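Local coordinates for putative periplasmic protein (Bacteroides eggerthii, PDB 4HBR) that is of unknown function but is a putative periplasmic protein of the PF11396 family with a beta-lactamase-like fold, at residues Ala20-Ser25 / Ala33-Asn38; Asn38-Arg43 / Lys55-Glu60; Gly81-Val86 / Val98-Gly103; Lys110-Phe115 / Arg123-Thr128. All coordinates share one frame; numbering follows the deposited sequence.

How the interactions relate
The four contacts are antiparallel strand pairings in one antiparallel sheet, and they follow one another along the chain. Interactions 1 and 2 have centres about 10 Å apart, share Asn38 and meet through Phe35 O and Thr42 N, 2.8 Å apart, a probable hydrogen bond. Interaction 3 lies about 14 Å from interaction 2 between centres; Glu60 N and Val86 O, 3.0 Å apart, join strands 52-58 and 82-90. Interactions 3 and 4 are about 9 Å apart between centres, with Val102 O 2.8 Å from Tyr111 N. Interactions 1 and 4, about 26 Å apart between centres, each include one of the outermost strands of this chain's sheet, 23-27 and 121-126, on opposite sides of the chain's centre.

Interaction 1 (Ala20-Ser25 / Ala33-Asn38); sequences AGIAWS and ADFVMN
Ala23 and Asp34 form an antiparallel hydrogen-bonded pair whose two bonds differ in quality. Ala23 N gives to Asp34 O at 2.9 Å in a nearly straight line (175°), whereas the return bond from Asp34 N to Ala23 O is bent to 144°. Ile22 CA adds a CA-H...O contact to the same Asp34 O.

Apolar packing lies on the other face of the pair. The Ala33 methyl sits over the face of the six-membered ring of Trp24, its CB 3.6 Å from the centroid, which defines a CH-pi contact. Trp24 CG stands anti to the carbonyl carbon (chi1 -67°), and this swings the indole back over Ala33. Ile22 CG2 lies over the same ring face and meets Ala33 CB at 3.9 Å; its CG1 branch runs beside Phe35 CB. Leu12 of helix 6-15 packs against Ile22, Trp24 and Ala33.

On the N-terminal side of Ile22, at Ala20 and Gly21, waters bridge the backbones. One molecule links Ala20 N to Val36 O, 2.7 Å from the latter, and a second links Ala20 O to Val36 N. A third donates to Gly21 O and Asp34 O. The segments thus part at a hydrated end, while the indole, methyl and isoleucine branches keep an apolar face against helix 6-15.

Interaction 2 (Asn38-Arg43 / Lys55-Glu60); sequences NGFDTR and KQTDWE
Arg43 reaches across to Gln56 and Asp58, and is also paired with Gln56 through the backbone: Arg43 N gives to Gln56 O at 3.0 Å, and Gln56 N returns a bond to Arg43 O. From CB, the side chain starts with CG anti to the carbonyl carbon, and CG packs against Asp34 of strand 30-37. The chain runs on extended to CD, then bends at chi3 (-60°), turning the guanidinium over the adjoining strand. NE makes a weak bond to Gln56 OE1 at 3.4 Å and another weak one to a water. At the tip, NH2 gives to Gln56 OE1 at 2.9 Å, in the amide plane and on a lone pair, and to Asp58 OD1, also at 2.9 Å and almost straight (173°). NH1 meets Asp58 OD2 at 3.0 Å from above the carboxylate plane. The salt bridge is therefore end-on with two nitrogens, although guanidinium and carboxylate planes are turned 44° apart. The positive charge probably also eases the closeness of Asp41, whose OD2 shares a water with Asp58 OD2.

Elsewhere Trp59 turns its edge to the face of Phe40, an edge-to-face pair with the Phe40 ring and the five-membered ring of Trp59 5.2 Å apart between centroids. Strand 30-37 borders the pair beside Thr42, and strand 82-90 borders it beyond Asp58, whose OD1 also bonds Thr87 OG1; Gln56 NE2 bonds Leu134 O, and Trp59 stacks on Trp88.

Interaction 3 (Gly81-Val86 / Val98-Gly103); sequences GVVQNV and VAIQVG
Val98 begins the contact by touching Val86, CG1 to CG1 at 4.1 Å, on the face packed by helix 67-75. Ala99 contributes backbone: its carbonyl oxygen takes a CA-H...O contact from Val86 CA at 3.4 Å. Ile100 forms a non-hydrogen-bonded antiparallel pair with Val86; its CG1 branch lies near Val86 CG2, while CG2, anti to the backbone N, lies 4.3 Å from Val83 CG1. Phe73 of the helix packs on Ile100, Val83 and Val102.

Gln101 marks a change of register. Its N gives a nearly straight bond to Asn85 O (174°, 2.9 Å), but its O faces two successive amides: Gln84 N at 2.8 Å and, more weakly, Asn85 N at 3.4 Å. Two residues against one make this a classic beta bulge. The Gln101 side chain runs alongside that of Asn85, with OE1 3.5 Å from Asn85 CB and the amide planes turned 71° apart, and NE2 bonds Gln112 OE1 on the next strand.

Val102 then sets CG2 against Val82 O and the carbonyl carbon of Gly81. Gly103 ends the walk in a two-bond pair: its N gives to Val82 O at 2.8 Å, and Val82 N gives to Gly103 O.

One carbonyl thus serves two amides, letting the strands slip by a residue while Val83, Val86, Ile100 and Val102 share the face opposite Asn85 and Gln101, the apolar side turned to helix 67-75.

Interaction 4 (Lys110-Phe115 / Arg123-Thr128); sequences KYQILF and RQQNIT
Thr128 OG1 is gripped from two directions: it accepts from Lys110 N at 2.8 Å and donates to Asn126 OD1 at 2.7 Å. That OD1 also accepts from Thr128 N at 3.2 Å, closing an Asx turn just past the strand.

Between the strands, Gln112 and Gln125 exchange backbone bonds, Gln125 N to Gln112 O at 2.8 Å and nearly straight (173°), and Leu114 N continues the pattern to Arg123 O. The two glutamine side chains run side by side with amide planes 71° apart. Their ends are joined through a water, which accepts from Gln112 NE2 and donates to Gln125 OE1; Gln112 OE1 turns to Thr133 OG1.

Ile127 packs against Lys110 and Gln112. With CG1 set between the backbone N and carbonyl carbon (chi1 62°), its CD1 lies along the aliphatic chain of Lys110, 3.9 Å from CE, and CG2 meets Gln112 CB at 3.7 Å. Ile127 N bonds Lys110 O. On the other face Tyr111 CE2 nears Asn126 ND2, while its ring also meets Phe78.

Strands 109-115 and 121-126, adjacent in sequence and paired antiparallel, form a beta hairpin at the edge of this chain's sheet; the Asx turn lies at its open end, where the chain leaves strand 121-126.

Interaction 1 (Ala20-Ser25 / Ala33-Asn38)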
loop_
_atom_site.group_PDB
_atom_site.type_symbol
_atom_site.label_atom_id
_atom_site.label_comp_id
_atom_site.label_asym_id
_atom_site.label_seq_id
_atom_site.Cartn_x
_atom_site.Cartn_y
_atom_site.Cartn_z
ATOM N N ALA A 20 -8.652 12.961 9.794
ATOM C CA ALA A 20 -8.221 14.343 10.014
ATOM C C ALA A 20 -6.814 14.547 9.483
ATOM O O ALA A 20 -6.046 13.581 9.395
ATOM C CB ALA A 20 -8.273 14.680 11.498
ATOM N N GLY A 21 -6.493 15.801 9.147
ATOM C CA GLY A 21 -5.203 16.205 8.599
ATOM C C GLY A 21 -4.904 15.490 7.302
ATOM O O GLY A 21 -3.816 14.930 7.126
ATOM N N ILE A 22 -5.907 15.456 6.412
ATOM C CA ILE A 22 -5.828 14.782 5.129
ATOM C C ILE A 22 -4.980 15.626 4.166
ATOM O O ILE A 22 -5.192 16.834 4.027
ATOM C CB ILE A 22 -7.260 14.484 4.568
ATOM C CG1 ILE A 22 -8.085 13.665 5.567
ATOM C CG2 ILE A 22 -7.196 13.777 3.192
ATOM C CD1 ILE A 22 -9.556 13.871 5.472
ATOM N N ALA A 23 -4.009 14.971 3.523
ATOM C CA ALA A 23 -3.154 15.554 2.499
ATOM C C ALA A 23 -3.533 14.945 1.155
ATOM O O ALA A 23 -3.503 13.715 1.007
ATOM C CB ALA A 23 -1.686 15.309 2.817
ATOM N N TRP A 24 -3.967 15.794 0.212
ATOM C CA TRP A 24 -4.386 15.377 -1.113
ATOM C C TRP A 24 -3.294 15.609 -2.133
ATOM O O TRP A 24 -2.612 16.638 -2.100
ATOM C CB TRP A 24 -5.655 16.103 -1.550
ATOM C CG TRP A 24 -6.878 15.747 -0.762
ATOM C CD1 TRP A 24 -7.410 16.443 0.282
ATOM C CD2 TRP A 24 -7.759 14.640 -0.996
ATOM N NE1 TRP A 24 -8.563 15.836 0.720
ATOM C CE2 TRP A 24 -8.808 14.731 -0.050
ATOM C CE3 TRP A 24 -7.774 13.579 -1.927
ATOM C CZ2 TRP A 24 -9.852 13.794 0.009
ATOM C CZ3 TRP A 24 -8.822 12.666 -1.883
ATOM C CH2 TRP A 24 -9.839 12.771 -0.917
ATOM N N SER A 25 -3.137 14.632 -3.039
ATOM C CA SER A 25 -2.168 14.654 -4.133
ATOM C C SER A 25 -2.733 13.917 -5.343
ATOM O O SER A 25 -3.780 13.283 -5.244
ATOM C CB SER A 25 -0.840 14.036 -3.698
ATOM O OG SER A 25 -0.947 12.642 -3.459
ATOM N N ALA A 33 -5.840 10.496 -1.129
ATOM C CA ALA A 33 -5.993 10.998 0.223
ATOM C C ALA A 33 -5.001 10.275 1.099
ATOM O O ALA A 33 -4.943 9.055 1.066
ATOM C CB ALA A 33 -7.407 10.780 0.717
ATOM N N ASP A 34 -4.202 11.020 1.851
ATOM C CA ASP A 34 -3.176 10.510 2.760
ATOM C C ASP A 34 -3.491 11.015 4.178
ATOM O O ASP A 34 -3.613 12.224 4.380
ATOM C CB ASP A 34 -1.791 10.977 2.258
ATOM C CG ASP A 34 -0.621 10.548 3.114
ATOM O OD1 ASP A 34 -0.292 11.278 4.083
ATOM O OD2 ASP A 34 0.012 9.530 2.779
ATOM N N PHE A 35 -3.684 10.089 5.146
ATOM C CA PHE A 35 -4.031 10.387 6.559
ATOM C C PHE A 35 -3.688 9.196 7.459
ATOM O O PHE A 35 -3.368 8.119 6.958
ATOM C CB PHE A 35 -5.537 10.739 6.704
ATOM C CG PHE A 35 -6.474 9.707 6.115
ATOM C CD1 PHE A 35 -6.722 9.664 4.739
ATOM C CD2 PHE A 35 -7.068 8.741 6.923
ATOM C CE1 PHE A 35 -7.530 8.668 4.185
ATOM C CE2 PHE A 35 -7.880 7.741 6.363
ATOM C CZ PHE A 35 -8.118 7.728 4.999
ATOM N N VAL A 36 -3.797 9.378 8.782
ATOM C CA VAL A 36 -3.548 8.341 9.787
ATOM C C VAL A 36 -4.911 7.820 10.286
ATOM O O VAL A 36 -5.796 8.604 10.648
ATOM C CB VAL A 36 -2.648 8.867 10.946
ATOM C CG1 VAL A 36 -2.443 7.804 12.028
ATOM C CG2 VAL A 36 -1.302 9.356 10.412
HETATM N N MSE A 37 -5.081 6.503 10.242
HETATM C CA MSE A 37 -6.298 5.800 10.654
HETATM C C MSE A 37 -5.911 4.657 11.582
HETATM O O MSE A 37 -5.174 3.769 11.168
HETATM C CB MSE A 37 -7.065 5.289 9.398
HETATM C CG MSE A 37 -8.500 4.829 9.672
HETATM SE SE MSE A 37 -9.559 6.029 10.789
HETATM C CE MSE A 37 -9.651 7.575 9.601
ATOM N N ASN A 38 -6.349 4.703 12.839
ATOM C CA ASN A 38 -6.076 3.655 13.854
ATOM C C ASN A 38 -4.552 3.446 14.076
ATOM O O ASN A 38 -4.106 2.309 14.265
ATOM C CB ASN A 38 -6.745 2.297 13.438
ATOM C CG ASN A 38 -8.239 2.357 13.197
ATOM O OD1 ASN A 38 -9.019 2.776 14.058
ATOM N ND2 ASN A 38 -8.670 1.918 12.023
HETATM O O HOH W 1 -7.014 10.950 10.873
HETATM O O HOH W 2 -3.906 12.078 9.481
HETATM O O HOH W 3 -1.695 13.237 6.637
#

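Interaction 2 (Asn38-Arg43 / Lys55-Glu60)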
loop_
_atom_site.group_PDB
_atom_site.type_symbol
_atom_site.label_atom_id
_atom_site.label_comp_id
_atom_site.label_asym_id
_atom_site.label_seq_id
_atom_site.Cartn_x
_atom_site.Cartn_y
_atom_site.Cartn_z
ATOM N N ASN A 38 -6.349 4.703 12.839
ATOM C CA ASN A 38 -6.076 3.655 13.854
ATOM C C ASN A 38 -4.552 3.446 14.076
ATOM O O ASN A 38 -4.106 2.309 14.265
ATOM C CB ASN A 38 -6.745 2.297 13.438
ATOM C CG ASN A 38 -8.239 2.357 13.197
ATOM O OD1 ASN A 38 -9.019 2.776 14.058
ATOM N ND2 ASN A 38 -8.670 1.918 12.023
ATOM N N GLY A 39 -3.777 4.530 13.999
ATOM C CA GLY A 39 -2.320 4.493 14.136
ATOM C C GLY A 39 -1.559 4.082 12.884
ATOM O O GLY A 39 -0.321 4.025 12.901
ATOM N N PHE A 40 -2.277 3.801 11.780
ATOM C CA PHE A 40 -1.629 3.398 10.533
ATOM C C PHE A 40 -1.752 4.434 9.456
ATOM O O PHE A 40 -2.838 4.980 9.274
ATOM C CB PHE A 40 -2.230 2.083 10.003
ATOM C CG PHE A 40 -2.065 0.860 10.879
ATOM C CD1 PHE A 40 -0.800 0.348 11.159
ATOM C CD2 PHE A 40 -3.175 0.183 11.373
ATOM C CE1 PHE A 40 -0.647 -0.798 11.946
ATOM C CE2 PHE A 40 -3.018 -0.975 12.147
ATOM C CZ PHE A 40 -1.754 -1.457 12.428
ATOM N N ASP A 41 -0.657 4.672 8.712
ATOM C CA ASP A 41 -0.665 5.547 7.532
ATOM C C ASP A 41 -1.563 4.906 6.496
ATOM O O ASP A 41 -1.414 3.720 6.208
ATOM C CB ASP A 41 0.748 5.795 6.967
ATOM C CG ASP A 41 1.631 6.618 7.880
ATOM O OD1 ASP A 41 1.101 7.513 8.576
ATOM O OD2 ASP A 41 2.855 6.375 7.896
ATOM N N THR A 42 -2.558 5.656 6.029
ATOM C CA THR A 42 -3.574 5.197 5.094
ATOM C C THR A 42 -3.625 6.099 3.878
ATOM O O THR A 42 -3.546 7.314 4.004
ATOM C CB THR A 42 -4.950 5.155 5.819
ATOM O OG1 THR A 42 -4.822 4.390 7.018
ATOM C CG2 THR A 42 -6.076 4.583 4.950
ATOM N N ARG A 43 -3.773 5.500 2.703
ATOM C CA ARG A 43 -3.907 6.198 1.430
ATOM C C ARG A 43 -5.106 5.620 0.699
ATOM O O ARG A 43 -5.324 4.411 0.758
ATOM C CB ARG A 43 -2.633 6.098 0.588
ATOM C CG ARG A 43 -1.443 6.825 1.198
ATOM C CD ARG A 43 -0.139 6.514 0.464
ATOM N NE ARG A 43 0.199 5.079 0.484
ATOM C CZ ARG A 43 0.710 4.409 1.521
ATOM N NH1 ARG A 43 0.922 5.019 2.681
ATOM N NH2 ARG A 43 0.992 3.120 1.406
ATOM N N LYS A 55 -7.220 1.223 -1.661
ATOM C CA LYS A 55 -6.898 1.589 -0.283
ATOM C C LYS A 55 -5.568 0.951 0.065
ATOM O O LYS A 55 -5.321 -0.191 -0.345
ATOM C CB LYS A 55 -7.959 1.070 0.700
ATOM C CG LYS A 55 -9.281 1.760 0.733
ATOM C CD LYS A 55 -10.205 0.982 1.669
ATOM C CE LYS A 55 -11.631 1.493 1.637
ATOM N NZ LYS A 55 -12.551 0.634 2.445
ATOM N N GLN A 56 -4.735 1.647 0.852
ATOM C CA GLN A 56 -3.474 1.105 1.354
ATOM C C GLN A 56 -3.329 1.441 2.823
ATOM O O GLN A 56 -3.588 2.582 3.222
ATOM C CB GLN A 56 -2.269 1.605 0.551
ATOM C CG GLN A 56 -2.172 0.967 -0.830
ATOM C CD GLN A 56 -0.956 1.376 -1.595
ATOM O OE1 GLN A 56 -0.050 2.053 -1.089
ATOM N NE2 GLN A 56 -0.940 1.006 -2.857
ATOM N N THR A 57 -2.969 0.427 3.641
ATOM C CA THR A 57 -2.747 0.530 5.094
ATOM C C THR A 57 -1.311 0.103 5.363
ATOM O O THR A 57 -0.972 -1.057 5.101
ATOM C CB THR A 57 -3.780 -0.336 5.859
ATOM O OG1 THR A 57 -5.087 0.144 5.571
ATOM C CG2 THR A 57 -3.572 -0.352 7.363
ATOM N N ASP A 58 -0.457 1.033 5.859
ATOM C CA ASP A 58 0.923 0.684 6.170
ATOM C C ASP A 58 0.976 0.062 7.538
ATOM O O ASP A 58 1.028 0.754 8.543
ATOM C CB ASP A 58 1.887 1.878 6.064
ATOM C CG ASP A 58 2.169 2.352 4.653
ATOM O OD1 ASP A 58 1.869 1.596 3.695
ATOM O OD2 ASP A 58 2.715 3.464 4.505
ATOM N N TRP A 59 0.924 -1.258 7.563
ATOM C CA TRP A 59 1.021 -2.093 8.752
ATOM C C TRP A 59 2.432 -1.999 9.326
ATOM O O TRP A 59 2.600 -2.134 10.532
ATOM C CB TRP A 59 0.711 -3.542 8.351
ATOM C CG TRP A 59 -0.741 -3.903 8.254
ATOM C CD1 TRP A 59 -1.782 -3.317 8.923
ATOM C CD2 TRP A 59 -1.279 -5.091 7.635
ATOM N NE1 TRP A 59 -2.946 -4.024 8.699
ATOM C CE2 TRP A 59 -2.667 -5.121 7.920
ATOM C CE3 TRP A 59 -0.725 -6.107 6.824
ATOM C CZ2 TRP A 59 -3.507 -6.129 7.446
ATOM C CZ3 TRP A 59 -1.559 -7.105 6.341
ATOM C CH2 TRP A 59 -2.927 -7.129 6.674
ATOM N N GLU A 60 3.451 -1.797 8.436
ATOM C CA GLU A 60 4.885 -1.605 8.695
ATOM C C GLU A 60 5.632 -2.868 9.159
ATOM O O GLU A 60 6.782 -3.058 8.755
ATOM C CB GLU A 60 5.121 -0.473 9.721
ATOM C CG GLU A 60 4.763 0.900 9.171
ATOM C CD GLU A 60 4.924 2.094 10.092
ATOM O OE1 GLU A 60 5.301 1.915 11.274
ATOM O OE2 GLU A 60 4.656 3.223 9.620
HETATM O O HOH W 4 1.624 3.223 9.413
HETATM O O HOH W 5 4.361 4.473 6.342
HETATM O O HOH W 6 -6.029 1.992 7.124
HETATM O O HOH W 7 1.618 4.528 -1.932
#

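Interaction 3 (Gly81-Val86 / Val98-Gly103)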
loop_
_atom_site.group_PDB
_atom_site.type_symbol
_atom_site.label_atom_id
_atom_site.label_comp_id
_atom_site.label_asym_id
_atom_site.label_seq_id
_atom_site.Cartn_x
_atom_site.Cartn_y
_atom_site.Cartn_z
ATOM N N GLY A 81 16.573 -10.436 5.427
ATOM C CA GLY A 81 16.616 -9.013 5.119
ATOM C C GLY A 81 15.971 -8.109 6.155
ATOM O O GLY A 81 15.321 -8.583 7.097
ATOM N N VAL A 82 16.131 -6.787 5.961
ATOM C CA VAL A 82 15.562 -5.753 6.838
ATOM C C VAL A 82 14.208 -5.313 6.277
ATOM O O VAL A 82 14.173 -4.709 5.212
ATOM C CB VAL A 82 16.516 -4.537 7.031
ATOM C CG1 VAL A 82 15.932 -3.538 8.033
ATOM C CG2 VAL A 82 17.908 -4.981 7.463
ATOM N N VAL A 83 13.106 -5.593 6.995
ATOM C CA VAL A 83 11.765 -5.204 6.552
ATOM C C VAL A 83 11.622 -3.687 6.695
ATOM O O VAL A 83 11.800 -3.154 7.783
ATOM C CB VAL A 83 10.642 -5.984 7.278
ATOM C CG1 VAL A 83 9.263 -5.516 6.817
ATOM C CG2 VAL A 83 10.794 -7.488 7.054
ATOM N N GLN A 84 11.344 -3.000 5.584
ATOM C CA GLN A 84 11.219 -1.537 5.527
ATOM C C GLN A 84 9.768 -1.083 5.597
ATOM O O GLN A 84 9.500 0.007 6.080
ATOM C CB GLN A 84 11.846 -0.981 4.239
ATOM C CG GLN A 84 13.222 -1.562 3.879
ATOM C CD GLN A 84 14.366 -0.817 4.514
ATOM O OE1 GLN A 84 14.562 0.384 4.297
ATOM N NE2 GLN A 84 15.187 -1.532 5.257
ATOM N N ASN A 85 8.846 -1.876 5.062
ATOM C CA ASN A 85 7.424 -1.554 5.043
ATOM C C ASN A 85 6.590 -2.791 4.737
ATOM O O ASN A 85 7.064 -3.733 4.107
ATOM C CB ASN A 85 7.119 -0.457 3.997
ATOM C CG ASN A 85 5.870 0.359 4.292
ATOM O OD1 ASN A 85 5.225 0.218 5.343
ATOM N ND2 ASN A 85 5.500 1.228 3.360
ATOM N N VAL A 86 5.348 -2.779 5.217
ATOM C CA VAL A 86 4.344 -3.822 5.026
ATOM C C VAL A 86 3.042 -3.096 4.771
ATOM O O VAL A 86 2.594 -2.325 5.618
ATOM C CB VAL A 86 4.241 -4.834 6.201
ATOM C CG1 VAL A 86 3.121 -5.838 5.933
ATOM C CG2 VAL A 86 5.554 -5.558 6.452
ATOM N N VAL A 98 -0.777 -8.279 0.043
ATOM C CA VAL A 98 0.202 -7.873 1.044
ATOM C C VAL A 98 1.480 -7.461 0.266
ATOM O O VAL A 98 2.043 -8.304 -0.420
ATOM C CB VAL A 98 0.518 -8.933 2.141
ATOM C CG1 VAL A 98 1.441 -8.330 3.206
ATOM C CG2 VAL A 98 -0.753 -9.509 2.779
ATOM N N ALA A 99 1.909 -6.191 0.355
ATOM C CA ALA A 99 3.153 -5.717 -0.281
ATOM C C ALA A 99 4.222 -5.558 0.812
ATOM O O ALA A 99 3.989 -4.840 1.796
ATOM C CB ALA A 99 2.922 -4.395 -1.009
ATOM N N ILE A 100 5.344 -6.280 0.680
ATOM C CA ILE A 100 6.449 -6.230 1.641
ATOM C C ILE A 100 7.667 -5.634 0.950
ATOM O O ILE A 100 8.048 -6.093 -0.131
ATOM C CB ILE A 100 6.755 -7.634 2.274
ATOM C CG1 ILE A 100 5.508 -8.192 3.032
ATOM C CG2 ILE A 100 7.986 -7.567 3.229
ATOM C CD1 ILE A 100 5.587 -9.623 3.434
ATOM N N GLN A 101 8.267 -4.594 1.563
ATOM C CA GLN A 101 9.487 -3.952 1.080
ATOM C C GLN A 101 10.597 -4.374 2.013
ATOM O O GLN A 101 10.500 -4.184 3.230
ATOM C CB GLN A 101 9.346 -2.431 0.991
ATOM C CG GLN A 101 8.260 -1.961 0.008
ATOM C CD GLN A 101 8.133 -0.462 -0.042
ATOM O OE1 GLN A 101 8.564 0.263 0.843
ATOM N NE2 GLN A 101 7.535 0.038 -1.088
ATOM N N VAL A 102 11.628 -5.020 1.465
ATOM C CA VAL A 102 12.694 -5.579 2.294
ATOM C C VAL A 102 14.037 -5.210 1.673
ATOM O O VAL A 102 14.201 -5.259 0.459
ATOM C CB VAL A 102 12.478 -7.128 2.497
ATOM C CG1 VAL A 102 12.303 -7.879 1.165
ATOM C CG2 VAL A 102 13.558 -7.776 3.353
ATOM N N GLY A 103 14.954 -4.754 2.510
ATOM C CA GLY A 103 16.286 -4.396 2.059
ATOM C C GLY A 103 17.282 -5.487 2.353
ATOM O O GLY A 103 17.163 -6.181 3.362
#

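Interaction 4 (Lys110-Phe115 / Arg123-Thr128)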
loop_
_atom_site.group_PDB
_atom_site.type_symbol
_atom_site.label_atom_id
_atom_site.label_comp_id
_atom_site.label_asym_id
_atom_site.label_seq_id
_atom_site.Cartn_x
_atom_site.Cartn_y
_atom_site.Cartn_z
ATOM N N LYS A 110 17.264 -3.310 -2.655
ATOM C CA LYS A 110 15.957 -3.222 -2.018
ATOM C C LYS A 110 14.943 -3.943 -2.905
ATOM O O LYS A 110 14.974 -3.804 -4.133
ATOM C CB LYS A 110 15.550 -1.763 -1.731
ATOM C CG LYS A 110 14.387 -1.662 -0.747
ATOM C CD LYS A 110 14.198 -0.282 -0.123
ATOM C CE LYS A 110 12.826 -0.201 0.533
ATOM N NZ LYS A 110 12.698 0.933 1.485
ATOM N N TYR A 111 14.062 -4.739 -2.280
ATOM C CA TYR A 111 13.074 -5.529 -3.010
ATOM C C TYR A 111 11.669 -5.270 -2.519
ATOM O O TYR A 111 11.466 -4.893 -1.371
ATOM C CB TYR A 111 13.391 -7.032 -2.897
ATOM C CG TYR A 111 14.741 -7.402 -3.477
ATOM C CD1 TYR A 111 15.891 -7.371 -2.691
ATOM C CD2 TYR A 111 14.868 -7.800 -4.810
ATOM C CE1 TYR A 111 17.135 -7.717 -3.213
ATOM C CE2 TYR A 111 16.111 -8.145 -5.348
ATOM C CZ TYR A 111 17.247 -8.085 -4.548
ATOM O OH TYR A 111 18.484 -8.420 -5.051
ATOM N N GLN A 112 10.697 -5.497 -3.399
ATOM C CA GLN A 112 9.272 -5.402 -3.118
ATOM C C GLN A 112 8.613 -6.700 -3.580
ATOM O O GLN A 112 8.760 -7.095 -4.750
ATOM C CB GLN A 112 8.648 -4.183 -3.803
ATOM C CG GLN A 112 7.163 -4.012 -3.503
ATOM C CD GLN A 112 6.681 -2.690 -3.995
ATOM O OE1 GLN A 112 6.931 -1.658 -3.360
ATOM N NE2 GLN A 112 6.000 -2.689 -5.140
ATOM N N ILE A 113 7.966 -7.399 -2.646
ATOM C CA ILE A 113 7.296 -8.657 -2.952
ATOM C C ILE A 113 5.824 -8.463 -2.692
ATOM O O ILE A 113 5.435 -7.995 -1.603
ATOM C CB ILE A 113 7.878 -9.885 -2.179
ATOM C CG1 ILE A 113 9.425 -9.918 -2.199
ATOM C CG2 ILE A 113 7.337 -11.194 -2.739
ATOM C CD1 ILE A 113 9.983 -9.638 -0.903
ATOM N N LEU A 114 5.001 -8.810 -3.705
ATOM C CA LEU A 114 3.526 -8.768 -3.612
ATOM C C LEU A 114 3.004 -10.173 -3.404
ATOM O O LEU A 114 3.324 -11.078 -4.171
ATOM C CB LEU A 114 2.891 -8.134 -4.861
ATOM C CG LEU A 114 3.434 -6.789 -5.344
ATOM C CD1 LEU A 114 2.615 -6.311 -6.546
ATOM C CD2 LEU A 114 3.382 -5.717 -4.224
ATOM N N PHE A 115 2.210 -10.354 -2.362
ATOM C CA PHE A 115 1.651 -11.649 -1.995
ATOM C C PHE A 115 0.144 -11.656 -1.987
ATOM O O PHE A 115 -0.483 -10.674 -1.569
ATOM C CB PHE A 115 2.111 -12.022 -0.564
ATOM C CG PHE A 115 3.569 -12.379 -0.345
ATOM C CD1 PHE A 115 4.028 -13.676 -0.569
ATOM C CD2 PHE A 115 4.465 -11.441 0.158
ATOM C CE1 PHE A 115 5.354 -14.028 -0.291
ATOM C CE2 PHE A 115 5.801 -11.796 0.438
ATOM C CZ PHE A 115 6.232 -13.087 0.213
ATOM N N ARG A 123 4.483 -11.002 -7.609
ATOM C CA ARG A 123 5.589 -10.205 -8.160
ATOM C C ARG A 123 6.706 -10.042 -7.154
ATOM O O ARG A 123 6.445 -9.736 -5.996
ATOM C CB ARG A 123 5.064 -8.776 -8.527
ATOM C CG ARG A 123 6.092 -7.747 -9.026
ATOM C CD ARG A 123 6.750 -8.155 -10.345
ATOM N NE ARG A 123 5.742 -8.607 -11.309
ATOM C CZ ARG A 123 5.983 -9.379 -12.365
ATOM N NH1 ARG A 123 7.212 -9.783 -12.634
ATOM N NH2 ARG A 123 4.989 -9.747 -13.162
ATOM N N GLN A 124 7.935 -10.175 -7.624
ATOM C CA GLN A 124 9.191 -9.916 -6.933
ATOM C C GLN A 124 9.871 -8.845 -7.757
ATOM O O GLN A 124 10.225 -9.108 -8.905
ATOM C CB GLN A 124 10.004 -11.206 -6.899
ATOM C CG GLN A 124 11.036 -11.300 -5.822
ATOM C CD GLN A 124 11.264 -12.768 -5.529
ATOM O OE1 GLN A 124 10.352 -13.518 -5.101
ATOM N NE2 GLN A 124 12.493 -13.199 -5.719
ATOM N N GLN A 125 9.914 -7.605 -7.245
ATOM C CA GLN A 125 10.453 -6.421 -7.935
ATOM C C GLN A 125 11.731 -5.955 -7.241
ATOM O O GLN A 125 11.789 -5.912 -6.022
ATOM C CB GLN A 125 9.384 -5.300 -7.864
ATOM C CG GLN A 125 9.181 -4.310 -9.013
ATOM C CD GLN A 125 7.905 -3.475 -8.783
ATOM O OE1 GLN A 125 6.782 -3.990 -8.554
ATOM N NE2 GLN A 125 8.048 -2.163 -8.903
ATOM N N ASN A 126 12.728 -5.571 -8.008
ATOM C CA ASN A 126 13.935 -4.949 -7.488
ATOM C C ASN A 126 13.636 -3.455 -7.532
ATOM O O ASN A 126 13.473 -2.892 -8.620
ATOM C CB ASN A 126 15.169 -5.348 -8.291
ATOM C CG ASN A 126 16.482 -4.848 -7.738
ATOM O OD1 ASN A 126 16.600 -3.724 -7.268
ATOM N ND2 ASN A 126 17.520 -5.655 -7.827
ATOM N N ILE A 127 13.453 -2.846 -6.351
ATOM C CA ILE A 127 13.079 -1.438 -6.223
ATOM C C ILE A 127 14.266 -0.572 -5.777
ATOM O O ILE A 127 14.050 0.561 -5.344
ATOM C CB ILE A 127 11.839 -1.252 -5.307
ATOM C CG1 ILE A 127 12.100 -1.750 -3.857
ATOM C CG2 ILE A 127 10.608 -1.919 -5.944
ATOM C CD1 ILE A 127 11.165 -1.155 -2.809
ATOM N N THR A 128 15.512 -1.072 -5.947
ATOM C CA THR A 128 16.717 -0.298 -5.636
ATOM C C THR A 128 16.702 0.928 -6.539
ATOM O O THR A 128 16.583 0.766 -7.763
ATOM C CB THR A 128 18.015 -1.139 -5.842
ATOM O OG1 THR A 128 17.859 -2.441 -5.286
ATOM C CG2 THR A 128 19.252 -0.468 -5.257
HETATM O O HOH W 8 6.387 -5.302 -6.424
#